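Local coordinates for lasso peptide isopeptidase AtxE2 (PDB 5TXE), which hydrolyses the isopeptide bond of the lasso peptides astexin-2 and astexin-3, converting the threaded substrates into linear peptides, at residues A[114-118]-A[119-123]; A[208-211]-A[212-215]; A[554-557]-A[558-562]; A[609-612]-A[613-617]; A[52-55]-A[56-60]. The protein carries 1 engineered substitution. All coordinates share one frame; numbering follows the deposited sequence.

Contacts 1 to 4 touch in succession, and contacts 1 to 3 reach the bound astexin peptide. Contact 1 meets contact 2 where Tyr118 OH hydrogen-bonds Glu211 O, 2.7 Å away. Contact 2 meets contact 3 through His214 NE2 and Asn562 OD1, 3.0 Å apart. Contact 3 packs on contact 4, with Met561 CE 3.8 Å from Leu612 CD1. The peptide-binding side chains of Trp116 and Asn562 lie about 7 Å apart. Contact 4 adds Glu610, whose side chain is about 8 Å from that of Ala527, the engineered replacement of the nucleophile. Contact 5 touches none of them, though its Ser53 also reaches the peptide. Its nearest atoms are about 10 Å from contact 1.

Contact 1: A[114-118]-A[119-123]; sequences PSWGY and ARNAP
Asn121 ND2 and Ser115 OG share one water, 2.9 Å from ND2 and 3.0 Å from OG. The water accepts from ND2. The same nitrogen also donates to the backbone of the bound peptide. Asn121 CG lies opposite its backbone N (chi1 -164°), and this swings the amide back over the preceding turn. There Asn121 CB rests 3.7 Å from Ser115 CB. ND2 comes to the edge of the Trp116 ring, 3.8 Å from NE1, with the amide and indole planes 72° apart. Trp116 NE1 and Asn121 ND2 do not bond each other. Each gives a hydrogen bond to the peptide backbone, and the indole also stacks on an aromatic side chain of the peptide. A leucine at Asn121 would probably leave the water and the peptide backbone without their amide donor, and set the Trp116 edge against an apolar branch. The chain folds back in a type I' beta turn from Ser115 to Tyr118. Tyr118 N donates to Ser115 O at 2.8 Å, and Ser115 N to Tyr118 O at 3.1 Å. Trp116 and Gly117 fill the two corner positions with positive phi. The tight turn thus presents Trp116, which is important for activity, in a loop that lines the lasso peptide binding site.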
loop_
_atom_site.group_PDB
_atom_site.type_symbol
_atom_site.label_atom_id
_atom_site.label_comp_id
_atom_site.label_asym_id
_atom_site.label_seq_id
_atom_site.Cartn_x
_atom_site.Cartn_y
_atom_site.Cartn_z
ATOM N N PRO A 114 15.364 2.532 -5.879
ATOM C CA PRO A 114 15.722 3.096 -7.164
ATOM C C PRO A 114 14.525 2.952 -8.097
ATOM O O PRO A 114 13.818 1.986 -8.004
ATOM C CB PRO A 114 16.853 2.199 -7.658
ATOM C CG PRO A 114 17.335 1.443 -6.470
ATOM C CD PRO A 114 16.139 1.319 -5.558
ATOM N N SER A 115 14.308 3.931 -8.960
ATOM C CA SER A 115 13.290 3.893 -10.020
ATOM C C SER A 115 13.686 4.882 -11.107
ATOM O O SER A 115 14.269 5.945 -10.811
ATOM C CB SER A 115 11.932 4.348 -9.539
ATOM O OG SER A 115 11.375 3.455 -8.585
ATOM N N TRP A 116 13.325 4.515 -12.346
ATOM C CA TRP A 116 13.463 5.357 -13.526
ATOM C C TRP A 116 14.871 5.703 -13.873
ATOM O O TRP A 116 15.110 6.693 -14.583
ATOM C CB TRP A 116 12.711 6.652 -13.333
ATOM C CG TRP A 116 11.281 6.484 -12.823
ATOM C CD1 TRP A 116 10.822 6.770 -11.603
ATOM C CD2 TRP A 116 10.152 6.063 -13.593
ATOM N NE1 TRP A 116 9.457 6.543 -11.534
ATOM C CE2 TRP A 116 9.029 6.103 -12.755
ATOM C CE3 TRP A 116 9.993 5.629 -14.903
ATOM C CZ2 TRP A 116 7.755 5.734 -13.199
ATOM C CZ3 TRP A 116 8.750 5.278 -15.340
ATOM C CH2 TRP A 116 7.638 5.324 -14.497
ATOM N N GLY A 117 15.820 4.957 -13.328
ATOM C CA GLY A 117 17.215 5.329 -13.477
ATOM C C GLY A 117 17.763 6.264 -12.424
ATOM O O GLY A 117 18.980 6.598 -12.446
ATOM N N TYR A 118 16.927 6.634 -11.456
ATOM C CA TYR A 118 17.393 7.325 -10.271
ATOM C C TYR A 118 17.801 6.315 -9.193
ATOM O O TYR A 118 17.135 5.301 -8.979
ATOM C CB TYR A 118 16.305 8.251 -9.698
ATOM C CG TYR A 118 15.896 9.323 -10.674
ATOM C CD1 TYR A 118 16.835 10.226 -11.188
ATOM C CD2 TYR A 118 14.595 9.424 -11.109
ATOM C CE1 TYR A 118 16.483 11.203 -12.082
ATOM C CE2 TYR A 118 14.232 10.426 -11.986
ATOM C CZ TYR A 118 15.192 11.306 -12.492
ATOM O OH TYR A 118 14.878 12.304 -13.410
ATOM N N ALA A 119 18.859 6.636 -8.468
ATOM C CA ALA A 119 19.297 5.786 -7.358
ATOM C C ALA A 119 18.323 5.761 -6.170
ATOM O O ALA A 119 18.241 4.777 -5.422
ATOM C CB ALA A 119 20.680 6.211 -6.893
ATOM N N ARG A 120 17.545 6.824 -6.026
ATOM C CA ARG A 120 16.543 6.881 -5.007
ATOM C C ARG A 120 15.365 7.740 -5.433
ATOM O O ARG A 120 15.488 8.910 -5.482
ATOM C CB ARG A 120 17.133 7.496 -3.754
ATOM C CG ARG A 120 16.165 7.413 -2.595
ATOM C CD ARG A 120 16.855 7.612 -1.283
ATOM N NE ARG A 120 16.998 9.038 -1.031
ATOM C CZ ARG A 120 17.778 9.533 -0.069
ATOM N NH1 ARG A 120 18.492 8.712 0.717
ATOM N NH2 ARG A 120 17.849 10.849 0.107
ATOM N N ASN A 121 14.222 7.143 -5.745
ATOM C CA ASN A 121 13.084 7.893 -6.220
ATOM C C ASN A 121 12.516 8.685 -5.025
ATOM O O ASN A 121 12.850 8.404 -3.888
ATOM C CB ASN A 121 12.051 6.909 -6.804
ATOM C CG ASN A 121 10.983 7.580 -7.682
ATOM O OD1 ASN A 121 11.209 8.646 -8.269
ATOM N ND2 ASN A 121 9.796 6.946 -7.762
ATOM N N ALA A 122 11.644 9.650 -5.265
ATOM C CA ALA A 122 10.952 10.251 -4.135
ATOM C C ALA A 122 10.202 9.152 -3.326
ATOM O O ALA A 122 9.673 8.239 -3.898
ATOM C CB ALA A 122 9.986 11.310 -4.610
ATOM N N PRO A 123 10.199 9.245 -2.001
ATOM C CA PRO A 123 9.467 8.307 -1.179
ATOM C C PRO A 123 7.961 8.337 -1.465
ATOM O O PRO A 123 7.401 9.405 -1.656
ATOM C CB PRO A 123 9.695 8.790 0.230
ATOM C CG PRO A 123 10.742 9.822 0.186
ATOM C CD PRO A 123 10.867 10.306 -1.216
HETATM O O HOH W 1 9.466 4.317 -6.490
#

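Contact 2: A[208-211]-A[212-215]; sequences VYDE and RFHP
The guanidinium of Arg212 meets the carboxylate of Asp210 with the two planes 68° apart. Arg212 NE points at Asp210 OD1 in a salt bridge of 3.0 Å, nearly in the guanidinium plane, and uses the syn lone pair of that oxygen. The backbone Arg212 N reaches the same OD1, also at 3.0 Å, but from above the carboxylate plane. Two bonds therefore grip OD1. Asp210 CG sits between its own backbone N and carbonyl carbon (chi1 62°), which turns the carboxylate forward over the next residues. The guanidinium extends on to Val208, where NH2 donates to Val208 O at 3.1 Å in the guanidinium plane. A water links the same NH2 to Val208 N.

The bond from Arg212 N to Asp210 OD1 makes an Asx turn. It lies on a type I beta turn from Asp210 to Phe213, closed by Phe213 N donating to Asp210 O at 3.2 Å. The turn belongs to the long loop between helix 190-202 and strand 230-235.

Next to the polar groups, the rings of Tyr209 and Phe213 lie obliquely, with planes 46° apart and centroids 5.2 Å apart. Tyr209 CD1 sits over one face of the Phe213 ring, displaced toward its rim. Tyr209 CE1 also touches Phe213 CB at 3.4 Å. At its far end the tyrosine crosses Pro215 at about a right angle. Pro215 CG lies at the edge of the ring, 3.2 Å from Tyr209 OH. Tyr209 also touches Pro564, at the start of helix 563-570.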
loop_
_atom_site.group_PDB
_atom_site.type_symbol
_atom_site.label_atom_id
_atom_site.label_comp_id
_atom_site.label_asym_id
_atom_site.label_seq_id
_atom_site.Cartn_x
_atom_site.Cartn_y
_atom_site.Cartn_z
ATOM N N VAL A 208 22.799 22.158 -15.459
ATOM C CA VAL A 208 21.990 22.085 -16.682
ATOM C C VAL A 208 20.690 21.321 -16.373
ATOM O O VAL A 208 20.740 20.187 -15.891
ATOM C CB VAL A 208 22.680 21.268 -17.797
ATOM C CG1 VAL A 208 21.817 21.297 -19.058
ATOM C CG2 VAL A 208 24.020 21.837 -18.117
ATOM N N TYR A 209 19.564 21.896 -16.731
ATOM C CA TYR A 209 18.289 21.213 -16.553
ATOM C C TYR A 209 18.154 20.114 -17.603
ATOM O O TYR A 209 18.059 20.404 -18.792
ATOM C CB TYR A 209 17.114 22.183 -16.709
ATOM C CG TYR A 209 15.759 21.541 -16.477
ATOM C CD1 TYR A 209 15.339 21.189 -15.213
ATOM C CD2 TYR A 209 14.896 21.323 -17.514
ATOM C CE1 TYR A 209 14.102 20.588 -14.988
ATOM C CE2 TYR A 209 13.673 20.718 -17.300
ATOM C CZ TYR A 209 13.284 20.388 -16.019
ATOM O OH TYR A 209 12.079 19.823 -15.839
ATOM N N ASP A 210 18.113 18.877 -17.137
ATOM C CA ASP A 210 18.176 17.693 -17.988
ATOM C C ASP A 210 17.523 16.524 -17.202
ATOM O O ASP A 210 16.668 16.724 -16.300
ATOM C CB ASP A 210 19.641 17.402 -18.367
ATOM C CG ASP A 210 20.568 17.090 -17.103
ATOM O OD1 ASP A 210 20.061 16.919 -15.959
ATOM O OD2 ASP A 210 21.817 17.020 -17.281
ATOM N N GLU A 211 17.924 15.320 -17.555
ATOM C CA GLU A 211 17.343 14.073 -17.084
ATOM C C GLU A 211 17.531 13.875 -15.582
ATOM O O GLU A 211 16.941 12.938 -15.034
ATOM C CB GLU A 211 17.911 12.854 -17.889
ATOM C CG GLU A 211 19.364 12.369 -17.532
ATOM C CD GLU A 211 20.538 13.128 -18.207
ATOM O OE1 GLU A 211 20.307 14.052 -19.055
ATOM O OE2 GLU A 211 21.719 12.789 -17.897
ATOM N N ARG A 212 18.316 14.703 -14.915
ATOM C CA ARG A 212 18.481 14.543 -13.468
ATOM C C ARG A 212 17.345 15.163 -12.627
ATOM O O ARG A 212 17.244 14.876 -11.454
ATOM C CB ARG A 212 19.817 15.089 -13.011
ATOM C CG ARG A 212 21.045 14.436 -13.679
ATOM C CD ARG A 212 22.297 15.222 -13.376
ATOM N NE ARG A 212 22.188 16.569 -13.903
ATOM C CZ ARG A 212 23.062 17.551 -13.646
ATOM N NH1 ARG A 212 24.111 17.328 -12.856
ATOM N NH2 ARG A 212 22.898 18.753 -14.194
ATOM N N PHE A 213 16.464 15.947 -13.242
ATOM C CA PHE A 213 15.489 16.702 -12.488
ATOM C C PHE A 213 14.104 16.141 -12.475
ATOM O O PHE A 213 13.630 15.576 -13.456
ATOM C CB PHE A 213 15.389 18.115 -13.022
ATOM C CG PHE A 213 16.548 18.984 -12.653
ATOM C CD1 PHE A 213 17.730 18.922 -13.347
ATOM C CD2 PHE A 213 16.454 19.856 -11.593
ATOM C CE1 PHE A 213 18.804 19.714 -12.967
ATOM C CE2 PHE A 213 17.482 20.683 -11.254
ATOM C CZ PHE A 213 18.664 20.590 -11.926
ATOM N N HIS A 214 13.430 16.341 -11.344
ATOM C CA HIS A 214 12.031 15.991 -11.164
ATOM C C HIS A 214 11.395 17.154 -10.394
ATOM O O HIS A 214 11.341 17.145 -9.183
ATOM C CB HIS A 214 11.891 14.648 -10.415
ATOM C CG HIS A 214 10.474 14.162 -10.323
ATOM N ND1 HIS A 214 9.735 14.187 -9.156
ATOM C CD2 HIS A 214 9.644 13.686 -11.274
ATOM C CE1 HIS A 214 8.534 13.688 -9.379
ATOM N NE2 HIS A 214 8.443 13.395 -10.662
ATOM N N PRO A 215 10.957 18.181 -11.102
ATOM C CA PRO A 215 10.587 19.459 -10.523
ATOM C C PRO A 215 9.462 19.388 -9.509
ATOM O O PRO A 215 9.426 20.154 -8.509
ATOM C CB PRO A 215 10.166 20.279 -11.702
ATOM C CG PRO A 215 10.755 19.628 -12.908
ATOM C CD PRO A 215 11.056 18.196 -12.569
HETATM O O HOH W 2 25.230 20.396 -14.850
#

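Contact 3: A[554-557]-A[558-562]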
loop_
_atom_site.group_PDB
_atom_site.type_symbol
_atom_site.label_atom_id
_atom_site.label_comp_id
_atom_site.label_asym_id
_atom_site.label_seq_id
_atom_site.Cartn_x
_atom_site.Cartn_y
_atom_site.Cartn_z
ATOM N N ASP A 554 -2.939 15.507 -16.326
ATOM C CA ASP A 554 -2.811 16.486 -17.425
ATOM C C ASP A 554 -1.390 16.539 -17.883
ATOM O O ASP A 554 -0.519 15.939 -17.220
ATOM C CB ASP A 554 -3.389 17.876 -17.062
ATOM C CG ASP A 554 -2.594 18.656 -15.963
ATOM O OD1 ASP A 554 -1.636 18.120 -15.346
ATOM O OD2 ASP A 554 -2.986 19.841 -15.687
ATOM N N SER A 555 -1.134 17.181 -19.023
ATOM C CA SER A 555 0.230 17.239 -19.551
ATOM C C SER A 555 1.150 17.994 -18.621
ATOM O O SER A 555 2.330 17.642 -18.492
ATOM C CB SER A 555 0.331 17.871 -20.960
ATOM O OG SER A 555 -0.190 19.174 -20.921
ATOM N N PHE A 556 0.628 19.018 -17.955
ATOM C CA PHE A 556 1.479 19.796 -17.094
ATOM C C PHE A 556 2.089 18.889 -16.023
ATOM O O PHE A 556 3.316 18.809 -15.839
ATOM C CB PHE A 556 0.713 20.905 -16.454
ATOM C CG PHE A 556 1.559 21.686 -15.486
ATOM C CD1 PHE A 556 2.528 22.513 -15.937
ATOM C CD2 PHE A 556 1.384 21.558 -14.134
ATOM C CE1 PHE A 556 3.322 23.234 -15.059
ATOM C CE2 PHE A 556 2.178 22.255 -13.241
ATOM C CZ PHE A 556 3.157 23.131 -13.710
ATOM N N THR A 557 1.229 18.133 -15.376
ATOM C CA THR A 557 1.697 17.252 -14.319
ATOM C C THR A 557 2.556 16.115 -14.876
ATOM O O THR A 557 3.620 15.811 -14.343
ATOM C CB THR A 557 0.512 16.679 -13.488
ATOM O OG1 THR A 557 -0.270 17.742 -12.931
ATOM C CG2 THR A 557 0.997 15.856 -12.404
ATOM N N ALA A 558 2.117 15.495 -15.967
ATOM C CA ALA A 558 2.759 14.267 -16.448
ATOM C C ALA A 558 4.018 14.506 -17.284
ATOM O O ALA A 558 4.920 13.652 -17.354
ATOM C CB ALA A 558 1.741 13.497 -17.245
ATOM N N SER A 559 4.062 15.630 -17.990
ATOM C CA SER A 559 5.181 15.933 -18.873
ATOM C C SER A 559 6.044 16.971 -18.144
ATOM O O SER A 559 7.165 16.670 -17.735
ATOM C CB SER A 559 4.702 16.491 -20.201
ATOM O OG SER A 559 5.795 17.006 -20.934
ATOM N N VAL A 560 5.499 18.159 -17.899
ATOM C CA VAL A 560 6.337 19.276 -17.418
ATOM C C VAL A 560 6.937 18.992 -16.007
ATOM O O VAL A 560 8.141 19.013 -15.847
ATOM C CB VAL A 560 5.610 20.587 -17.473
ATOM C CG1 VAL A 560 6.520 21.739 -17.028
ATOM C CG2 VAL A 560 5.095 20.897 -18.885
ATOM N N MET A 561 6.104 18.651 -15.036
ATOM C CA MET A 561 6.513 18.541 -13.679
ATOM C C MET A 561 7.280 17.284 -13.347
ATOM O O MET A 561 7.894 17.188 -12.281
ATOM C CB MET A 561 5.303 18.701 -12.755
ATOM C CG MET A 561 4.762 20.138 -12.765
ATOM S SD MET A 561 5.970 21.477 -12.585
ATOM C CE MET A 561 6.431 20.936 -10.990
ATOM N N ASN A 562 7.178 16.286 -14.193
ATOM C CA ASN A 562 7.967 15.102 -14.049
ATOM C C ASN A 562 9.403 15.283 -14.523
ATOM O O ASN A 562 10.212 14.473 -14.188
ATOM C CB ASN A 562 7.357 13.934 -14.836
ATOM C CG ASN A 562 6.310 13.172 -14.046
ATOM O OD1 ASN A 562 6.350 13.092 -12.823
ATOM N ND2 ASN A 562 5.339 12.636 -14.752
HETATM O O HOH W 3 4.567 14.950 -11.721
#
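Ser555 O accepts from two successive amides, Ser559 N at 2.7 Å and Val560 N at 3.3 Å. The helix widens here into a pi-type turn, and Met561 N continues it, donating to Phe556 O at 2.9 Å, again across five residues. Asp554 is the helix N-cap. Its OD1 takes Thr557 N from above the carboxylate plane and Thr557 OG1 on the syn side. Thr557 OG1 also bonds Cys552 N.

At the other end Asn562 ND2 donates to Ala558 O at 2.8 Å and to the backbone of the bound peptide. A water donates to both Asn562 OD1 and Thr557 O, and OD1 also accepts from His214 NE2.

A second side of the helix is apolar. With Phe556 CG opposite its backbone N (chi1 177°), the ring lies beside Val560 and Met561. Met561 CG lies over the ring face, 3.8 Å from the centroid, in a CH-pi contact. Its SD is oblique to the ring, 4.2 Å from the centroid, a Met-aromatic contact. Val560 CB touches Phe556 CD1 at 3.9 Å. Phe556 and Met561 also meet Leu612.

Bonds at both ends of the Asn562 amide probably fix its rotation and keep ND2 turned toward the lasso peptide.

Contact 4: A[609-612]-A[613-617]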
loop_
_atom_site.group_PDB
_atom_site.type_symbol
_atom_site.label_atom_id
_atom_site.label_comp_id
_atom_site.label_asym_id
_atom_site.label_seq_id
_atom_site.Cartn_x
_atom_site.Cartn_y
_atom_site.Cartn_z
ATOM N N GLU A 609 4.690 18.249 -1.674
ATOM C CA GLU A 609 5.508 17.596 -2.696
ATOM C C GLU A 609 4.714 17.258 -3.983
ATOM O O GLU A 609 5.318 16.916 -4.991
ATOM C CB GLU A 609 6.113 16.363 -2.063
ATOM C CG GLU A 609 7.061 15.566 -2.902
ATOM C CD GLU A 609 7.898 14.570 -2.076
ATOM O OE1 GLU A 609 7.544 13.366 -2.067
ATOM O OE2 GLU A 609 8.885 14.995 -1.424
ATOM N N GLU A 610 3.389 17.439 -3.994
ATOM C CA GLU A 610 2.623 17.223 -5.222
ATOM C C GLU A 610 1.800 18.397 -5.627
ATOM O O GLU A 610 1.212 18.358 -6.715
ATOM C CB GLU A 610 1.674 16.019 -5.068
ATOM C CG GLU A 610 2.420 14.705 -4.852
ATOM C CD GLU A 610 1.488 13.483 -4.851
ATOM O OE1 GLU A 610 0.399 13.485 -4.179
ATOM O OE2 GLU A 610 1.882 12.481 -5.488
ATOM N N TYR A 611 1.736 19.444 -4.812
ATOM C CA TYR A 611 0.786 20.504 -5.115
ATOM C C TYR A 611 1.045 21.272 -6.384
ATOM O O TYR A 611 0.089 21.808 -6.937
ATOM C CB TYR A 611 0.600 21.487 -3.951
ATOM C CG TYR A 611 1.416 22.754 -3.984
ATOM C CD1 TYR A 611 2.773 22.736 -3.776
ATOM C CD2 TYR A 611 0.816 23.965 -4.140
ATOM C CE1 TYR A 611 3.523 23.909 -3.821
ATOM C CE2 TYR A 611 1.535 25.143 -4.138
ATOM C CZ TYR A 611 2.892 25.115 -3.992
ATOM O OH TYR A 611 3.606 26.282 -4.022
ATOM N N LEU A 612 2.302 21.384 -6.831
ATOM C CA LEU A 612 2.601 22.206 -7.945
ATOM C C LEU A 612 1.820 21.758 -9.186
ATOM O O LEU A 612 1.358 22.591 -9.974
ATOM C CB LEU A 612 4.078 22.167 -8.291
ATOM C CG LEU A 612 4.998 22.905 -7.300
ATOM C CD1 LEU A 612 6.452 22.734 -7.680
ATOM C CD2 LEU A 612 4.633 24.356 -7.271
ATOM N N GLY A 613 1.695 20.449 -9.312
ATOM C CA GLY A 613 0.897 19.796 -10.339
ATOM C C GLY A 613 -0.549 20.203 -10.390
ATOM O O GLY A 613 -1.169 20.185 -11.470
ATOM N N ALA A 614 -1.076 20.662 -9.263
ATOM C CA ALA A 614 -2.454 20.994 -9.198
ATOM C C ALA A 614 -2.728 22.405 -9.665
ATOM O O ALA A 614 -3.879 22.775 -9.961
ATOM C CB ALA A 614 -2.957 20.840 -7.782
ATOM N N LEU A 615 -1.683 23.216 -9.755
ATOM C CA LEU A 615 -1.916 24.622 -9.879
ATOM C C LEU A 615 -2.564 25.081 -11.168
ATOM O O LEU A 615 -3.449 25.913 -11.102
ATOM C CB LEU A 615 -0.639 25.399 -9.577
ATOM C CG LEU A 615 -0.210 25.331 -8.102
ATOM C CD1 LEU A 615 1.053 26.142 -7.902
ATOM C CD2 LEU A 615 -1.284 25.888 -7.157
ATOM N N PRO A 616 -2.097 24.651 -12.331
ATOM C CA PRO A 616 -2.828 25.159 -13.523
ATOM C C PRO A 616 -4.320 24.797 -13.509
ATOM O O PRO A 616 -5.173 25.648 -13.693
ATOM C CB PRO A 616 -2.105 24.467 -14.705
ATOM C CG PRO A 616 -0.730 24.258 -14.166
ATOM C CD PRO A 616 -0.881 23.938 -12.709
ATOM N N GLY A 617 -4.598 23.547 -13.213
ATOM C CA GLY A 617 -5.963 23.090 -13.055
ATOM C C GLY A 617 -6.740 23.872 -12.041
ATOM O O GLY A 617 -7.861 24.352 -12.306
#
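Three backbone hydrogen bonds tie the residues around Gly613 to those before it, each spanning three residues. Ala614 N donates to Tyr611 O at 2.8 Å. Leu615 N donates to Leu612 O at 3.1 Å. The third bond, from Gly613 N to Glu610 O, is weak at 3.4 Å. With this spacing, the pattern is that of tight 3-10-like turns. Ala614 CB packs 3.3 Å from Tyr611 O.

These turns join the short helix 608-611, which follows strand 602-607 of the central sheet, to helix 615-623. They lie in the alpha/beta hydrolase domain of a prolyl oligopeptidase-type fold. Glu610 sits in this connection and is probably the acid of the charge relay system. Its OE2 hydrogen-bonds His638 ND1, on the side away from Gly613. Glu609 OE1 is hydrogen-bonded to ND1 of the neighbouring His637.

The apolar contacts centre on Leu615. Its CG lies opposite the carbonyl carbon (chi1 -69°), which carries the two methyl groups back toward the preceding turn. Leu615 CD1 reaches Tyr611 CE2 at 3.9 Å and Leu612 CD2 at 4.1 Å. Leu615 CD2 lies 4.1 Å from Tyr611 CD2. The leucine crosses the tyrosine obliquely. Beyond the segments, Tyr611 touches Ile632 and Leu615 touches Leu630, both on strand 628-633. Pro616 CD rests 3.8 Å from Leu612 O.

Contact 5: A[52-55]-A[56-60]; sequences MSAS and ETTPL
The flat carbonyl group of Ser55 receives Thr58 N from above its plane, 56° out of it, in a hydrogen bond of 3.0 Å. A second flat group, the carboxylate of Glu56, bends back so that OE1 lies 3.6 Å from Ser55 CB. Both of its oxygens have partners outside the turn. OE1 forms a salt bridge with Arg321, and OE2 is hydrogen-bonded to Thr305 OG1.

Thr58 closes the turn a second time with its side chain. Ser55 N donates to Thr58 OG1 at 2.8 Å, and the bond is nearly straight at 163°. The hydroxyl can accept it because OG1 sits beside the threonine's own backbone N, opposite the carbonyl carbon (chi1 -65°). The same torsion places CG2 anti to the backbone N, 4.0 Å from Ala54 CB. OG1 itself lies 3.6 Å from Ala54 CB. The threonine thus meets the earlier chain with both branches. A valine here would probably leave Ser55 N without its acceptor and remove the side-chain bond that closes the turn a second time.

Leu60 adds a looser apolar touch, its CD2 4.3 Å from Ala54 CB. It is brought back by Pro59, the centre of an inverse gamma turn in which Leu60 N donates to Thr58 O at 2.8 Å. The arrangement is a type I beta turn from Ser55 to Thr58, followed directly by the gamma turn. Together they reverse the loop that joins strands 48-49 and 61-63 of one antiparallel sheet, consistent with the beta-propeller side of a prolyl oligopeptidase fold.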
loop_
_atom_site.group_PDB
_atom_site.type_symbol
_atom_site.label_atom_id
_atom_site.label_comp_id
_atom_site.label_asym_id
_atom_site.label_seq_id
_atom_site.Cartn_x
_atom_site.Cartn_y
_atom_site.Cartn_z
ATOM N N MET A 52 2.168 -0.024 5.280
ATOM C CA MET A 52 0.766 0.275 5.167
ATOM C C MET A 52 -0.002 -0.778 4.403
ATOM O O MET A 52 -1.016 -1.245 4.865
ATOM C CB MET A 52 0.545 1.611 4.463
ATOM C CG MET A 52 1.085 2.772 5.293
ATOM S SD MET A 52 0.606 4.390 4.608
ATOM C CE MET A 52 -0.994 3.961 3.874
ATOM N N SER A 53 0.483 -1.121 3.234
ATOM C CA SER A 53 -0.214 -2.033 2.371
ATOM C C SER A 53 0.574 -3.310 2.318
ATOM O O SER A 53 1.578 -3.379 1.664
ATOM C CB SER A 53 -0.353 -1.432 0.972
ATOM O OG SER A 53 -0.839 -2.410 0.081
ATOM N N ALA A 54 0.122 -4.323 3.032
ATOM C CA ALA A 54 0.887 -5.530 3.190
ATOM C C ALA A 54 0.188 -6.683 2.520
ATOM O O ALA A 54 -1.024 -6.744 2.499
ATOM C CB ALA A 54 1.027 -5.843 4.651
ATOM N N SER A 55 0.970 -7.613 2.002
ATOM C CA SER A 55 0.386 -8.793 1.387
ATOM C C SER A 55 1.131 -10.058 1.845
ATOM O O SER A 55 1.915 -10.050 2.826
ATOM C CB SER A 55 0.418 -8.625 -0.141
ATOM O OG SER A 55 1.767 -8.646 -0.585
ATOM N N GLU A 56 0.933 -11.149 1.117
ATOM C CA GLU A 56 1.466 -12.459 1.537
ATOM C C GLU A 56 2.930 -12.534 1.808
ATOM O O GLU A 56 3.332 -13.211 2.726
ATOM C CB GLU A 56 1.134 -13.555 0.505
ATOM C CG GLU A 56 -0.315 -13.964 0.455
ATOM C CD GLU A 56 -1.077 -13.184 -0.591
ATOM O OE1 GLU A 56 -0.821 -11.952 -0.759
ATOM O OE2 GLU A 56 -1.921 -13.808 -1.270
ATOM N N THR A 57 3.729 -11.841 1.026
ATOM C CA THR A 57 5.171 -11.896 1.171
ATOM C C THR A 57 5.767 -10.722 1.918
ATOM O O THR A 57 6.981 -10.529 1.920
ATOM C CB THR A 57 5.856 -11.967 -0.222
ATOM O OG1 THR A 57 5.560 -10.788 -0.933
ATOM C CG2 THR A 57 5.284 -13.098 -1.062
ATOM N N THR A 58 4.942 -9.898 2.539
ATOM C CA THR A 58 5.488 -8.760 3.290
ATOM C C THR A 58 6.234 -9.299 4.496
ATOM O O THR A 58 5.622 -9.952 5.365
ATOM C CB THR A 58 4.359 -7.824 3.756
ATOM O OG1 THR A 58 3.704 -7.234 2.620
ATOM C CG2 THR A 58 4.943 -6.733 4.659
ATOM N N PRO A 59 7.532 -9.023 4.606
ATOM C CA PRO A 59 8.314 -9.701 5.674
ATOM C C PRO A 59 8.220 -9.053 7.062
ATOM O O PRO A 59 9.233 -8.645 7.639
ATOM C CB PRO A 59 9.736 -9.599 5.155
ATOM C CG PRO A 59 9.746 -8.293 4.370
ATOM C CD PRO A 59 8.375 -8.161 3.760
ATOM N N LEU A 60 7.018 -8.975 7.591
ATOM C CA LEU A 60 6.738 -8.117 8.749
ATOM C C LEU A 60 6.960 -8.781 10.118
ATOM O O LEU A 60 6.774 -8.129 11.173
ATOM C CB LEU A 60 5.318 -7.506 8.662
ATOM C CG LEU A 60 4.165 -8.389 8.273
ATOM C CD1 LEU A 60 3.986 -9.462 9.334
ATOM C CD2 LEU A 60 2.871 -7.582 8.135
#